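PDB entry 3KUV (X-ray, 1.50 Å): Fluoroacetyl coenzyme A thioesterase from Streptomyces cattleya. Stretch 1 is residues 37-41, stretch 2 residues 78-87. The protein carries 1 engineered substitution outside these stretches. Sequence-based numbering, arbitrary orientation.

Stretch 1 (37-41) PEVFA
Stretch 2, residues 78-87: AATPPGLTVT

A loop and a segment running from loop into strand can be joined by very few polar links when backbone groups pair precisely and apolar side chains pack around them, as this thioesterase illustrates. Residues 37-41 form a loop bent at Glu38 (phi/psi -82/75), where Val39 N makes a weak 3.0 Å hydrogen bond to Pro37 O; Val39 (-135/153) lies nearest Pro81, with their CA atoms 4.5 Å apart. Phe40 and Thr80 cover the most surface. Phe40 N donates to Thr80 O at 2.8 Å and 165°, a nearly straight hydrogen bond; the same carbonyl takes a CA-H...O contact from Val39 CA at 3.3 Å. A water donates to Phe40 O (2.7 Å) and accepts from Thr80 N (2.9 Å), so all four backbone N and O atoms of this buried pair are hydrogen-bonded.

Phe40 (-57/129) points its CB toward the second stretch; with chi1 t and chi2 -133°, its CD1 comes within 4.3 Å of Val86 CG2, Val86 being t in the strand 85-87. Thr80 (-129/119, chi1 m) sets its CB sideways, 4.1 Å from Phe40 CB, while its hydroxyl bonds elsewhere in the structure. Val39, chi1 m, places CG1 4.0 Å from Ala79 CB; apolar side chains suit both buried places. Pro82 CD packs 3.4 Å from Glu38 O within a type II turn, Pro81 to Leu84, whose Gly83 adopts 108/-20, where a CB would jam against Pro82 O. Together the stretches bury 284 Å².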

# COMPACT_ATOMS: atom_id res chain seq x y z
N PRO B 37 -11.73 8.82 -8.69
CA PRO B 37 -10.95 9.35 -9.80
C PRO B 37 -9.89 8.34 -10.31
O PRO B 37 -9.46 7.45 -9.58
CB PRO B 37 -10.24 10.53 -9.20
CG PRO B 37 -11.07 10.94 -7.93
CD PRO B 37 -11.55 9.64 -7.44
N GLU B 38 -9.57 8.45 -11.60
CA GLU B 38 -8.62 7.52 -12.28
C GLU B 38 -7.19 7.94 -12.03
O GLU B 38 -6.50 8.61 -12.85
CB GLU B 38 -8.91 7.52 -13.78
CG GLU B 38 -10.21 6.68 -14.06
CD GLU B 38 -9.92 5.18 -14.10
OE1 GLU B 38 -9.63 4.61 -13.06
OE2 GLU B 38 -10.00 4.54 -15.17
N VAL B 39 -6.77 7.65 -10.79
CA VAL B 39 -5.41 8.07 -10.35
C VAL B 39 -4.77 6.87 -9.63
O VAL B 39 -5.46 5.96 -9.15
CB VAL B 39 -5.45 9.28 -9.35
CG1 VAL B 39 -6.01 10.53 -10.11
CG2 VAL B 39 -6.28 8.98 -8.09
N PHE B 40 -3.42 6.86 -9.68
CA PHE B 40 -2.65 5.77 -9.12
C PHE B 40 -3.01 5.58 -7.61
O PHE B 40 -2.98 6.53 -6.81
CB PHE B 40 -1.17 6.24 -9.36
CG PHE B 40 -0.12 5.23 -9.03
CD1 PHE B 40 1.02 5.62 -8.25
CD2 PHE B 40 -0.20 3.94 -9.52
CE1 PHE B 40 2.06 4.62 -7.99
CE2 PHE B 40 0.84 2.95 -9.34
CZ PHE B 40 1.96 3.33 -8.53
N ALA B 41 -3.31 4.33 -7.25
CA ALA B 41 -3.77 4.08 -5.86
C ALA B 41 -2.64 4.04 -4.86
O ALA B 41 -1.56 3.50 -5.19
CB ALA B 41 -4.55 2.73 -5.74
N ALA B 78 0.37 14.26 -3.83
CA ALA B 78 -0.24 14.65 -5.12
C ALA B 78 -0.70 13.40 -5.83
O ALA B 78 -0.15 12.32 -5.59
CB ALA B 78 0.77 15.44 -6.01
N ALA B 79 -1.63 13.52 -6.78
CA ALA B 79 -2.22 12.40 -7.44
C ALA B 79 -1.69 12.30 -8.89
O ALA B 79 -1.28 13.30 -9.51
CB ALA B 79 -3.75 12.53 -7.45
N THR B 80 -1.66 11.05 -9.39
CA THR B 80 -0.96 10.78 -10.68
C THR B 80 -1.89 10.00 -11.60
O THR B 80 -2.31 8.90 -11.31
CB THR B 80 0.29 9.88 -10.41
OG1 THR B 80 1.19 10.54 -9.50
CG2 THR B 80 1.09 9.51 -11.68
N PRO B 81 -2.24 10.57 -12.77
CA PRO B 81 -3.01 9.82 -13.79
C PRO B 81 -2.15 8.83 -14.53
O PRO B 81 -0.92 9.01 -14.60
CB PRO B 81 -3.39 10.96 -14.77
CG PRO B 81 -2.24 11.95 -14.69
CD PRO B 81 -1.78 11.90 -13.20
N PRO B 82 -2.78 7.88 -15.16
CA PRO B 82 -2.02 6.94 -16.06
C PRO B 82 -1.31 7.73 -17.15
O PRO B 82 -1.73 8.79 -17.61
CB PRO B 82 -3.10 6.08 -16.67
CG PRO B 82 -4.26 6.11 -15.60
CD PRO B 82 -4.22 7.51 -15.09
N GLY B 83 -0.13 7.25 -17.45
CA GLY B 83 0.67 7.78 -18.56
C GLY B 83 1.87 8.59 -18.11
O GLY B 83 2.89 8.75 -18.88
N LEU B 84 1.88 9.08 -16.87
CA LEU B 84 3.11 9.68 -16.29
C LEU B 84 4.05 8.58 -15.80
O LEU B 84 3.62 7.47 -15.55
CB LEU B 84 2.78 10.63 -15.07
CG LEU B 84 2.04 11.89 -15.55
CD1 LEU B 84 1.76 12.70 -14.32
CD2 LEU B 84 2.82 12.77 -16.52
N THR B 85 5.34 8.93 -15.68
CA THR B 85 6.33 7.99 -15.14
C THR B 85 6.50 8.33 -13.64
O THR B 85 6.88 9.48 -13.31
CB THR B 85 7.66 8.17 -15.82
OG1 THR B 85 7.51 7.95 -17.26
CG2 THR B 85 8.73 7.20 -15.31
N VAL B 86 6.27 7.35 -12.80
CA VAL B 86 6.56 7.50 -11.37
C VAL B 86 8.02 7.01 -11.18
O VAL B 86 8.39 5.86 -11.59
CB VAL B 86 5.60 6.69 -10.50
CG1 VAL B 86 6.12 6.71 -9.00
CG2 VAL B 86 4.24 7.34 -10.58
N THR B 87 8.88 7.85 -10.63
CA THR B 87 10.25 7.44 -10.26
C THR B 87 10.26 7.33 -8.74
O THR B 87 10.00 8.32 -8.06
CB THR B 87 11.30 8.47 -10.72
OG1 THR B 87 11.31 8.54 -12.17
CG2 THR B 87 12.70 8.12 -10.21
O HOH W 1 -2.51 9.14 -7.37